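Local coordinates for benzyl alcohol dehydrogenase (Acinetobacter calcoaceticus, PDB 1F8F), which catalyses the NAD-dependent oxidation of benzyl alcohol to benzaldehyde, with zinc and the nicotinamide cofactor meeting in a cleft as in other medium-chain alcohol dehydrogenases, at residues 43-46 and 47-51; 109-112 and 113-117; 238-242 and 243-247; 253-256 and 257-261; 329-332 and 333-336. All blocks are in the same frame, centred on the assembly; numbering follows the deposited sequence.

Contacts 1 and 2 belong to the GroES-like part of the chain, contacts 3, 4 and 5 to the Rossmann-type, NAD-binding part. NAD bridges the two: its nicotinamide ribose meets contact 1 beside the zinc, and the cofactor also reaches Ser242 of contact 3, with the centres of those contacts about 27 Å apart. Contact 2 lies about 16 Å from contact 1, centre to centre, and borders the ethanol site through Phe116. Contacts 3 and 4 lie at the two ends of helix 247-254 and touch through His238 CD2 and Ile254 CD1, 3.7 Å apart. Contact 5, on the opposite side of the chain's centre from contact 1, borders the second subunit.

Contact 1: 43-46 and 47-51; sequences MCHT and DLIVR. With ZN (zinc ion), chain B; NAD (nicotinamide-adenine-dinucleotide), chain F; EOH (ethanol), chain G.
A capping box of Cys44 and Asp47 opens helix 45-51 right beside the zinc of the active site. Cys44 SG accepts from Thr46 N at 3.5 Å and binds the zinc at 2.4 Å; His65 and Cys173 are the other protein ligands. In return, Asp47 OD2 takes a weak bond from Cys44 N, while its OD1 is held by Gly64 N. The backbone tightens the turn, with Asp47 N donating to Cys44 O at 2.7 Å. As in zinc-dependent alcohol dehydrogenases generally, the residues at this helix start serve both metal and cofactor. With chi1 at -53°, Thr46 OG1 lies beside its own backbone N and faces the ligands. Thr46 OG1 donates to the ethanol atom EOH O at 2.6 Å, the oxygen that also binds the metal. From the cofactor, Thr46 OG1 accepts a bond from NAD O2D at 3.2 Å. This run of hydroxyls is consistent with the start of the family's proton relay. His45 joins from the side, its ND1 making a weak in-plane bond with the same O2D. One turn on, Ile49 lies crosswise to His45 and places CG2 over one face of the imidazole, 4.2 Å from the ring centroid.

Contact 2: 109-112 and 113-117; sequences SEFF and GRNFS. With SO4 (sulfate ion), chain D.
Glu110 reaches along helix 111-114 to Arg114, four residues on, and a single carboxylate oxygen takes two bonds from the arginine. OE1 accepts from Arg114 NE at 2.9 Å and from Arg114 NH2 at 2.8 Å; the carboxylate and guanidinium planes are only 4° apart. NE meets the anti lone pair of OE1, whereas NH2 comes in nearly along the C-O direction. The four-residue spacing puts the two side chains on one flank of the helix; CG opposite the carbonyl carbon at each residue (chi1 -50° for Glu110) and chains extended past CG then direct their ends to each other. A sulfate makes weak bonds to Arg114 NH2. Glu110 is the N-cap residue of this short helix, which follows directly on the loop of the four-cysteine zinc; Arg114 packs on Cys94 of that site. The other flank is aromatic. Phe116 sets its CB squarely over one face of the Phe112 ring, 4.0 Å from the centroid and 5° off the normal, and its CD2 meets Phe112 CD2 at 3.8 Å. Asn115 ND2 lies over the centre of the Phe111 ring and gives a weak bond to Phe111 O, with Gly92 O as its stronger partner. Beyond them, the Phe116 ring meets Tyr55 and Phe140 edge-to-face and comes within about 5 Å of the bound ethanol.

Contact 3: 238-242 and 243-247; sequences HVINS and KTQDP
Asn241 and the loop 243-247 meet where the chain leaves strand 238-241, an outermost strand of the parallel Rossmann sheet, on its way to helix 247-254. Lys243 comes first: its N donates to Asn241 OD1 at 3.1 Å, in the carbonyl plane and on a lone pair, which makes an Asx turn. Asn241 ND2 is taken by Glu225, so both ends of the amide are fixed. Next, Thr244 N gives a weak bond to Asn241 O. Gln245 N adds another weak one to that oxygen, and the extended Gln245 side chain then folds back along the strand. Its OE1 accepts from Asn241 N at 2.9 Å, almost straight at 167°, with the donor well above the amide plane. Its NE2 donates to a water at 2.8 Å that in turn donates to Val239 O, so the side-chain amide pairs with the strand edge, directly at Asn241 N and by way of the water at Val239 O. Asp246 is the N-cap of helix 247-254, its OD1 taking weak bonds from Val248 N and Ala249 N. Pro247, in the helix's first turn, touches both Ile240 and Ser242, the latter of which touches NAD: Pro247 CB lies 4.1 Å from Ile240 CG2 and Pro247 CG 4.1 Å from Ser242 CB.

Contact 4: 253-256 and 257-261; sequences EITD and GGVNF
Thr255 turns its side chain toward the chain that follows, and its hydroxyl meets the backbone of Gly258 rather than another side chain. Gly258 N donates to Thr255 OG1 at 2.9 Å, a bent bond with an angle of 132° at the hydrogen. The same hydroxyl is bonded to Ile251 O, a carbonyl in the last turn of helix 247-254, so one oxygen ties the helix end to the loop leaving it. What makes this possible is the first torsion: at chi1 58° OG1 sits between the backbone N and the carbonyl carbon, where it can face both partners. The methyl takes the remaining direction, opposite the carbonyl carbon, and points to the strand: Thr255 CG2 lies 4.3 Å from Val259 CB and 4.2 Å from Val259 CA. The two branches thus divide the work, polar contact to the loop and apolar contact to the start of the strand. Between Thr255 and Gly258 the chain turns sharply. Asp256 adopts a left-handed conformation with phi 54°, its CB directed away from the loop, while Gly257 and Gly258 both have positive phi and carry no CB to obstruct the turn. The bend belongs to a beta-alpha-beta crossover of the Rossmann domain, in which helix 247-254 leads from strand 238-241 to strand 259-264. Val259 pairs with Ala278 and Gly280, the chain turns a corner at Asn260, and Phe261 pairs with Ser193 and Val195 of strand 193-197, against which Thr255 and Val259 also pack.

Contact 5: 329-332 and 333-336; sequences VRLY and QQGK. With SO4 (sulfate ion), chain E.
Gln334 OE1, 3.9 Å from Leu331 CD2, is gripped by two groups: Lys336 NZ donates to it at 2.7 Å, and Ser216 OG of the second subunit forms another hydrogen bond. The ammonium group comes from well above the amide plane, 60° out of it. Lys336 gets there by bending at chi3, its chain crossing Leu331 at about a right angle so that NZ also lies 4.0 Å from Leu331 CD2. Gln334 itself stays extended beyond CG and runs beside Arg330, pointing the same way, with the amide and guanidinium planes 83° apart. The two side chains touch loosely, Arg330 CG lying 4.1 Å from Gln334 OE1. Further out, Arg330 NH2 bonds Ala191 O of the second subunit and, weakly, an oxygen of a sulfate at the guanidinium edge, so this helix end takes part in the subunit interface. On another flank, Gln333 packs its amide near Val329, and the Tyr332 ring meets Phe339 edge-to-face. The backbone keeps helical bonds as far as Gln334 N, which donates to Arg330 O at 3.3 Å. The pattern then changes: Lys336 N reaches back to Leu331 O at 2.9 Å, Gly335 N bonds Tyr332 O at 2.9 Å, and Gly335 has a positive phi of 88°, the Schellman motif that closes helix 321-333.

Contact 1: 43-46 and 47-51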
# COMPACT_ATOMS: atom_id res chain seq x y z
N MET A 43 -21.57 17.35 21.97
CA MET A 43 -20.66 17.63 23.07
C MET A 43 -19.64 16.48 23.17
O MET A 43 -19.95 15.31 23.15
CB MET A 43 -21.29 17.73 24.46
CG MET A 43 -20.27 18.19 25.51
SD MET A 43 -21.04 18.12 27.19
CE MET A 43 -22.15 19.52 27.05
N CYS A 44 -18.39 16.87 23.31
CA CYS A 44 -17.24 15.97 23.32
C CYS A 44 -16.33 16.30 24.48
O CYS A 44 -16.12 17.41 24.96
CB CYS A 44 -16.57 16.06 21.94
SG CYS A 44 -14.85 15.56 21.77
N HIS A 45 -15.66 15.28 24.95
CA HIS A 45 -14.70 15.26 26.03
C HIS A 45 -13.73 16.41 25.96
O HIS A 45 -13.43 17.13 26.90
CB HIS A 45 -14.03 13.86 25.98
CG HIS A 45 -13.24 13.66 27.25
ND1 HIS A 45 -11.89 13.42 27.26
CD2 HIS A 45 -13.65 13.74 28.54
CE1 HIS A 45 -11.47 13.33 28.51
NE2 HIS A 45 -12.52 13.52 29.30
N THR A 46 -13.25 16.67 24.73
CA THR A 46 -12.39 17.77 24.40
C THR A 46 -12.96 19.12 24.76
O THR A 46 -12.14 19.99 25.14
CB THR A 46 -11.96 17.70 22.91
OG1 THR A 46 -11.40 16.39 22.64
CG2 THR A 46 -10.90 18.75 22.66
N ASP A 47 -14.27 19.37 24.72
CA ASP A 47 -14.74 20.70 25.14
C ASP A 47 -14.43 20.88 26.65
O ASP A 47 -14.05 21.94 27.14
CB ASP A 47 -16.21 20.95 24.87
CG ASP A 47 -16.76 21.00 23.49
OD1 ASP A 47 -17.07 22.04 22.86
OD2 ASP A 47 -16.96 19.89 22.90
N LEU A 48 -14.58 19.79 27.38
CA LEU A 48 -14.37 19.72 28.80
C LEU A 48 -12.94 19.89 29.24
O LEU A 48 -12.63 20.70 30.11
CB LEU A 48 -14.94 18.40 29.30
CG LEU A 48 -16.46 18.25 29.15
CD1 LEU A 48 -16.93 17.02 29.90
CD2 LEU A 48 -17.15 19.52 29.58
N ILE A 49 -12.03 19.15 28.58
CA ILE A 49 -10.61 19.29 28.88
C ILE A 49 -10.13 20.70 28.58
O ILE A 49 -9.12 21.00 29.21
CB ILE A 49 -9.67 18.26 28.21
CG1 ILE A 49 -9.67 18.40 26.68
CG2 ILE A 49 -10.00 16.82 28.56
CD1 ILE A 49 -8.80 19.51 26.11
N VAL A 50 -10.70 21.54 27.74
CA VAL A 50 -10.28 22.90 27.43
C VAL A 50 -10.74 23.94 28.45
O VAL A 50 -10.17 25.01 28.66
CB VAL A 50 -10.86 23.27 26.04
CG1 VAL A 50 -10.83 24.73 25.64
CG2 VAL A 50 -10.12 22.46 24.97
N ARG A 51 -11.83 23.62 29.12
CA ARG A 51 -12.45 24.44 30.16
C ARG A 51 -11.59 24.34 31.42
O ARG A 51 -11.14 25.33 32.00
CB ARG A 51 -13.87 23.88 30.30
CG ARG A 51 -14.62 24.32 31.53
CD ARG A 51 -15.62 23.34 32.09
NE ARG A 51 -15.04 22.07 32.50
CZ ARG A 51 -15.71 20.97 32.79
NH1 ARG A 51 -17.04 20.96 32.65
NH2 ARG A 51 -15.11 19.85 33.14
ZN ZN B . -13.89 16.18 19.64
PA NAD F . -15.83 9.04 26.63
O1A NAD F . -17.20 9.00 26.04
O2A NAD F . -15.67 9.61 27.97
O5B NAD F . -15.12 7.63 26.47
C5B NAD F . -13.90 7.09 27.04
C4B NAD F . -14.18 5.80 27.79
O4B NAD F . -12.95 5.36 28.46
C3B NAD F . -15.26 5.85 28.89
O3B NAD F . -16.38 5.02 28.57
C2B NAD F . -14.60 5.33 30.16
O2B NAD F . -15.39 4.42 30.94
C1B NAD F . -13.36 4.61 29.59
N9A NAD F . -12.24 4.51 30.52
C8A NAD F . -11.60 5.50 31.22
N7A NAD F . -10.60 5.05 31.98
C5A NAD F . -10.62 3.68 31.75
C6A NAD F . -9.82 2.63 32.25
N6A NAD F . -8.81 2.76 33.10
N1A NAD F . -10.10 1.38 31.81
C2A NAD F . -11.13 1.20 30.93
N3A NAD F . -11.91 2.10 30.41
C4A NAD F . -11.61 3.33 30.87
O3 NAD F . -14.93 9.91 25.58
PN NAD F . -15.04 9.87 23.99
O1N NAD F . -15.25 8.49 23.51
O2N NAD F . -16.08 10.81 23.55
O5D NAD F . -13.56 10.42 23.62
C5D NAD F . -12.44 9.52 23.69
C4D NAD F . -11.11 10.17 23.79
O4D NAD F . -10.56 10.52 22.48
C3D NAD F . -10.83 11.36 24.70
O3D NAD F . -9.45 11.32 25.12
C2D NAD F . -10.96 12.51 23.69
O2D NAD F . -10.46 13.76 24.15
C1D NAD F . -10.07 11.86 22.61
N1N NAD F . -10.33 12.47 21.31
C2N NAD F . -9.33 12.38 20.40
C3N NAD F . -9.54 12.89 19.13
C7N NAD F . -8.46 12.82 18.00
O7N NAD F . -8.71 13.33 16.90
N7N NAD F . -7.29 12.18 18.35
C4N NAD F . -10.80 13.46 18.78
C5N NAD F . -11.84 12.96 19.59
C6N NAD F . -11.70 12.47 20.87
C1 EOH G . -10.59 16.51 19.00
C2 EOH G . -9.15 16.35 19.25
O EOH G . -11.52 16.24 20.05

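Contact 2: 109-112 and 113-117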
# COMPACT_ATOMS: atom_id res chain seq x y z
N SER A 109 -0.09 21.40 8.66
CA SER A 109 0.95 22.06 9.48
C SER A 109 0.39 23.25 10.24
O SER A 109 1.03 23.84 11.11
CB SER A 109 2.19 22.34 8.62
OG SER A 109 1.87 23.31 7.62
N GLU A 110 -0.87 23.65 10.03
CA GLU A 110 -1.46 24.70 10.87
C GLU A 110 -2.48 24.05 11.79
O GLU A 110 -3.29 24.79 12.33
CB GLU A 110 -2.05 25.82 10.02
CG GLU A 110 -1.18 26.41 8.94
CD GLU A 110 -1.48 27.66 8.18
OE1 GLU A 110 -2.58 28.25 8.00
OE2 GLU A 110 -0.49 28.21 7.60
N PHE A 111 -2.52 22.73 12.02
CA PHE A 111 -3.54 22.18 12.91
C PHE A 111 -3.59 22.88 14.24
O PHE A 111 -4.56 23.63 14.33
CB PHE A 111 -3.47 20.65 13.10
CG PHE A 111 -4.78 20.04 13.55
CD1 PHE A 111 -5.14 20.05 14.89
CD2 PHE A 111 -5.67 19.50 12.63
CE1 PHE A 111 -6.35 19.49 15.28
CE2 PHE A 111 -6.86 18.96 13.01
CZ PHE A 111 -7.21 18.94 14.34
N PHE A 112 -2.72 23.03 15.19
CA PHE A 112 -2.88 23.70 16.47
C PHE A 112 -3.25 25.17 16.48
O PHE A 112 -3.69 25.76 17.48
CB PHE A 112 -1.58 23.39 17.26
CG PHE A 112 -1.73 23.67 18.73
CD1 PHE A 112 -1.45 24.94 19.21
CD2 PHE A 112 -2.13 22.69 19.63
CE1 PHE A 112 -1.58 25.25 20.55
CE2 PHE A 112 -2.25 22.99 20.98
CZ PHE A 112 -1.99 24.27 21.43
N GLY A 113 -3.16 25.84 15.35
CA GLY A 113 -3.45 27.24 15.20
C GLY A 113 -4.83 27.55 14.67
O GLY A 113 -5.36 28.67 14.90
N ARG A 114 -5.46 26.69 13.88
CA ARG A 114 -6.77 26.90 13.31
C ARG A 114 -7.91 26.47 14.24
O ARG A 114 -9.00 27.01 14.06
CB ARG A 114 -6.93 26.21 11.94
CG ARG A 114 -6.33 27.07 10.85
CD ARG A 114 -6.04 26.38 9.53
NE ARG A 114 -5.22 27.24 8.67
CZ ARG A 114 -5.71 28.28 8.01
NH1 ARG A 114 -7.02 28.49 8.15
NH2 ARG A 114 -5.07 29.11 7.21
N ASN A 115 -7.63 25.57 15.15
CA ASN A 115 -8.61 25.02 16.07
C ASN A 115 -8.42 25.41 17.53
O ASN A 115 -9.37 25.53 18.28
CB ASN A 115 -8.51 23.47 16.00
CG ASN A 115 -8.85 23.01 14.57
OD1 ASN A 115 -9.94 22.54 14.25
ND2 ASN A 115 -7.94 23.13 13.60
N PHE A 116 -7.16 25.56 17.91
CA PHE A 116 -6.79 25.82 19.29
C PHE A 116 -6.27 27.19 19.64
O PHE A 116 -6.15 27.42 20.86
CB PHE A 116 -5.74 24.75 19.68
CG PHE A 116 -6.28 23.37 19.90
CD1 PHE A 116 -7.20 23.20 20.92
CD2 PHE A 116 -5.90 22.25 19.18
CE1 PHE A 116 -7.75 21.98 21.22
CE2 PHE A 116 -6.45 21.01 19.44
CZ PHE A 116 -7.36 20.87 20.47
N SER A 117 -5.99 28.09 18.71
CA SER A 117 -5.42 29.39 19.02
C SER A 117 -6.34 30.31 19.81
O SER A 117 -5.94 30.92 20.80
CB SER A 117 -5.02 30.11 17.72
OG SER A 117 -6.15 30.39 16.92
S SO4 D . -6.31 32.35 5.64
O1 SO4 D . -6.64 33.81 5.49
O2 SO4 D . -4.83 32.21 5.83
O3 SO4 D . -6.80 31.57 4.46
O4 SO4 D . -7.02 31.86 6.87

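Contact 3: 238-242 and 243-247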
# COMPACT_ATOMS: atom_id res chain seq x y z
N HIS A 238 -17.46 -10.23 22.03
CA HIS A 238 -16.91 -10.41 23.33
C HIS A 238 -16.75 -9.06 24.03
O HIS A 238 -16.45 -8.07 23.34
CB HIS A 238 -15.49 -11.05 23.40
CG HIS A 238 -15.43 -12.40 22.77
ND1 HIS A 238 -15.48 -12.57 21.39
CD2 HIS A 238 -15.40 -13.63 23.33
CE1 HIS A 238 -15.46 -13.88 21.13
NE2 HIS A 238 -15.44 -14.55 22.30
N VAL A 239 -17.10 -9.05 25.34
CA VAL A 239 -16.96 -7.88 26.18
C VAL A 239 -16.10 -8.27 27.38
O VAL A 239 -16.14 -9.43 27.79
CB VAL A 239 -18.29 -7.26 26.63
CG1 VAL A 239 -18.97 -6.61 25.41
CG2 VAL A 239 -19.23 -8.23 27.36
N ILE A 240 -15.27 -7.39 27.95
CA ILE A 240 -14.37 -7.63 29.06
C ILE A 240 -14.33 -6.43 30.03
O ILE A 240 -14.08 -5.28 29.65
CB ILE A 240 -12.90 -7.81 28.55
CG1 ILE A 240 -12.64 -9.16 27.89
CG2 ILE A 240 -11.85 -7.63 29.62
CD1 ILE A 240 -11.46 -9.13 26.96
N ASN A 241 -14.48 -6.70 31.31
CA ASN A 241 -14.37 -5.68 32.36
C ASN A 241 -12.94 -5.65 32.87
O ASN A 241 -12.54 -6.55 33.60
CB ASN A 241 -15.39 -5.97 33.47
CG ASN A 241 -15.60 -4.88 34.49
OD1 ASN A 241 -14.66 -4.22 34.95
ND2 ASN A 241 -16.84 -4.65 34.90
N SER A 242 -12.13 -4.64 32.57
CA SER A 242 -10.75 -4.58 32.98
C SER A 242 -10.52 -4.19 34.44
O SER A 242 -9.37 -3.87 34.76
CB SER A 242 -9.90 -3.61 32.17
OG SER A 242 -9.96 -2.28 32.66
N LYS A 243 -11.54 -4.20 35.29
CA LYS A 243 -11.39 -3.96 36.71
C LYS A 243 -11.36 -5.31 37.42
O LYS A 243 -10.59 -5.53 38.33
CB LYS A 243 -12.50 -3.07 37.26
CG LYS A 243 -12.16 -2.55 38.66
CD LYS A 243 -12.89 -1.26 38.97
CE LYS A 243 -12.10 -0.05 38.44
NZ LYS A 243 -13.03 1.13 38.54
N THR A 244 -12.11 -6.27 36.97
CA THR A 244 -12.34 -7.62 37.38
C THR A 244 -11.65 -8.77 36.67
O THR A 244 -11.77 -9.96 37.01
CB THR A 244 -13.85 -7.81 36.98
OG1 THR A 244 -14.48 -6.68 37.63
CG2 THR A 244 -14.46 -9.12 37.38
N GLN A 245 -11.05 -8.53 35.51
CA GLN A 245 -10.40 -9.58 34.70
C GLN A 245 -9.07 -9.10 34.13
O GLN A 245 -8.88 -7.89 33.92
CB GLN A 245 -11.36 -9.99 33.57
CG GLN A 245 -12.84 -10.13 33.80
CD GLN A 245 -13.77 -10.26 32.59
OE1 GLN A 245 -14.66 -9.43 32.32
NE2 GLN A 245 -13.56 -11.34 31.84
N ASP A 246 -8.06 -9.93 33.95
CA ASP A 246 -6.85 -9.45 33.26
C ASP A 246 -7.25 -9.44 31.76
O ASP A 246 -7.51 -10.47 31.14
CB ASP A 246 -5.69 -10.39 33.49
CG ASP A 246 -4.48 -10.07 32.62
OD1 ASP A 246 -4.62 -9.25 31.71
OD2 ASP A 246 -3.37 -10.65 32.85
N PRO A 247 -7.36 -8.29 31.16
CA PRO A 247 -7.71 -8.12 29.76
C PRO A 247 -6.72 -8.65 28.76
O PRO A 247 -7.07 -9.32 27.79
CB PRO A 247 -7.91 -6.60 29.68
CG PRO A 247 -6.94 -6.02 30.63
CD PRO A 247 -6.98 -6.99 31.79
O HOH W 1 -15.81 -11.33 30.24

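Contact 4: 253-256 and 257-261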
# COMPACT_ATOMS: atom_id res chain seq x y z
N GLU A 253 -6.34 -15.38 24.76
CA GLU A 253 -7.03 -16.70 24.61
C GLU A 253 -8.15 -16.64 23.60
O GLU A 253 -8.34 -17.59 22.82
CB GLU A 253 -7.45 -17.27 25.97
CG GLU A 253 -8.45 -16.51 26.81
CD GLU A 253 -8.38 -16.59 28.33
OE1 GLU A 253 -7.52 -17.25 28.95
OE2 GLU A 253 -9.22 -16.00 29.08
N ILE A 254 -8.94 -15.58 23.56
CA ILE A 254 -10.05 -15.41 22.62
C ILE A 254 -9.57 -15.39 21.17
O ILE A 254 -10.26 -15.96 20.30
CB ILE A 254 -10.76 -14.05 22.90
CG1 ILE A 254 -11.53 -14.12 24.26
CG2 ILE A 254 -11.74 -13.58 21.84
CD1 ILE A 254 -12.09 -12.78 24.75
N THR A 255 -8.43 -14.77 20.84
CA THR A 255 -7.95 -14.65 19.48
C THR A 255 -6.83 -15.63 19.12
O THR A 255 -6.17 -15.55 18.08
CB THR A 255 -7.38 -13.25 19.18
OG1 THR A 255 -6.29 -12.93 20.08
CG2 THR A 255 -8.42 -12.17 19.44
N ASP A 256 -6.62 -16.58 19.99
CA ASP A 256 -5.62 -17.63 19.85
C ASP A 256 -4.24 -17.04 19.60
O ASP A 256 -3.69 -17.40 18.57
CB ASP A 256 -6.02 -18.66 18.79
CG ASP A 256 -5.06 -19.83 18.74
OD1 ASP A 256 -4.44 -20.11 19.81
OD2 ASP A 256 -4.91 -20.46 17.66
N GLY A 257 -3.72 -16.17 20.46
CA GLY A 257 -2.40 -15.56 20.27
C GLY A 257 -2.29 -14.03 20.31
O GLY A 257 -1.18 -13.47 20.52
N GLY A 258 -3.39 -13.28 20.12
CA GLY A 258 -3.24 -11.80 20.18
C GLY A 258 -4.12 -11.17 19.13
O GLY A 258 -4.28 -11.83 18.12
N VAL A 259 -4.66 -9.98 19.19
CA VAL A 259 -5.57 -9.40 18.21
C VAL A 259 -4.86 -8.79 17.00
O VAL A 259 -3.67 -8.40 17.09
CB VAL A 259 -6.38 -8.40 19.10
CG1 VAL A 259 -5.63 -7.11 19.38
CG2 VAL A 259 -7.72 -8.00 18.44
N ASN A 260 -5.45 -8.78 15.80
CA ASN A 260 -4.84 -8.25 14.60
C ASN A 260 -4.81 -6.72 14.56
O ASN A 260 -3.87 -6.08 14.10
CB ASN A 260 -5.56 -8.71 13.35
CG ASN A 260 -5.59 -10.20 13.11
OD1 ASN A 260 -6.70 -10.64 12.79
ND2 ASN A 260 -4.48 -10.97 13.22
N PHE A 261 -5.91 -6.12 15.07
CA PHE A 261 -6.07 -4.68 15.07
C PHE A 261 -6.58 -4.09 16.38
O PHE A 261 -7.45 -4.69 16.98
CB PHE A 261 -7.03 -4.25 13.95
CG PHE A 261 -6.63 -4.61 12.55
CD1 PHE A 261 -5.83 -3.80 11.79
CD2 PHE A 261 -7.05 -5.81 11.99
CE1 PHE A 261 -5.42 -4.16 10.48
CE2 PHE A 261 -6.70 -6.19 10.73
CZ PHE A 261 -5.90 -5.35 9.96

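Contact 5: 329-332 and 333-336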
# COMPACT_ATOMS: atom_id res chain seq x y z
N VAL A 329 -22.91 9.02 6.52
CA VAL A 329 -24.36 9.28 6.45
C VAL A 329 -25.04 8.25 5.55
O VAL A 329 -26.18 7.85 5.80
CB VAL A 329 -24.68 10.69 5.91
CG1 VAL A 329 -26.17 10.92 5.71
CG2 VAL A 329 -24.15 11.81 6.78
N ARG A 330 -24.39 7.87 4.45
CA ARG A 330 -24.96 6.87 3.54
C ARG A 330 -24.98 5.51 4.20
O ARG A 330 -25.94 4.80 4.02
CB ARG A 330 -24.15 6.76 2.22
CG ARG A 330 -24.40 5.63 1.26
CD ARG A 330 -23.19 5.22 0.43
NE ARG A 330 -22.31 6.15 -0.13
CZ ARG A 330 -21.40 6.89 -0.66
NH1 ARG A 330 -21.61 8.22 -0.77
NH2 ARG A 330 -20.21 6.46 -1.10
N LEU A 331 -23.98 5.10 4.95
CA LEU A 331 -23.94 3.79 5.64
C LEU A 331 -25.02 3.71 6.70
O LEU A 331 -25.74 2.70 6.87
CB LEU A 331 -22.51 3.61 6.19
CG LEU A 331 -21.50 3.12 5.15
CD1 LEU A 331 -20.14 3.04 5.83
CD2 LEU A 331 -21.87 1.72 4.58
N TYR A 332 -25.26 4.85 7.36
CA TYR A 332 -26.32 4.98 8.34
C TYR A 332 -27.67 4.84 7.62
O TYR A 332 -28.49 4.09 8.16
CB TYR A 332 -26.28 6.34 9.06
CG TYR A 332 -27.52 6.73 9.83
CD1 TYR A 332 -27.81 6.12 11.04
CD2 TYR A 332 -28.43 7.66 9.37
CE1 TYR A 332 -28.95 6.40 11.78
CE2 TYR A 332 -29.59 8.00 10.06
CZ TYR A 332 -29.84 7.36 11.27
OH TYR A 332 -30.95 7.65 12.01
N GLN A 333 -27.95 5.57 6.51
CA GLN A 333 -29.28 5.45 5.89
C GLN A 333 -29.64 4.04 5.42
O GLN A 333 -30.82 3.60 5.31
CB GLN A 333 -29.50 6.32 4.65
CG GLN A 333 -29.50 7.81 4.83
CD GLN A 333 -29.38 8.63 3.56
OE1 GLN A 333 -30.32 9.28 3.06
NE2 GLN A 333 -28.22 8.67 2.96
N GLN A 334 -28.61 3.28 5.09
CA GLN A 334 -28.78 1.92 4.62
C GLN A 334 -29.08 0.98 5.78
O GLN A 334 -29.30 -0.19 5.53
CB GLN A 334 -27.48 1.53 3.91
CG GLN A 334 -27.08 2.45 2.77
CD GLN A 334 -26.05 1.83 1.83
OE1 GLN A 334 -24.87 1.69 2.14
NE2 GLN A 334 -26.51 1.44 0.63
N GLY A 335 -28.91 1.44 7.03
CA GLY A 335 -29.07 0.59 8.18
C GLY A 335 -27.81 -0.15 8.57
O GLY A 335 -27.81 -1.03 9.43
N LYS A 336 -26.65 0.22 8.04
CA LYS A 336 -25.38 -0.46 8.39
C LYS A 336 -24.54 0.28 9.41
O LYS A 336 -23.43 -0.15 9.71
CB LYS A 336 -24.63 -0.66 7.07
CG LYS A 336 -25.40 -1.53 6.08
CD LYS A 336 -24.70 -1.76 4.78
CE LYS A 336 -25.23 -0.99 3.57
NZ LYS A 336 -24.17 -0.88 2.51
S SO4 E . -17.46 8.07 -2.65
O1 SO4 E . -17.48 9.44 -2.07
O2 SO4 E . -16.11 7.89 -3.34
O3 SO4 E . -18.49 7.97 -3.74
O4 SO4 E . -17.69 7.06 -1.58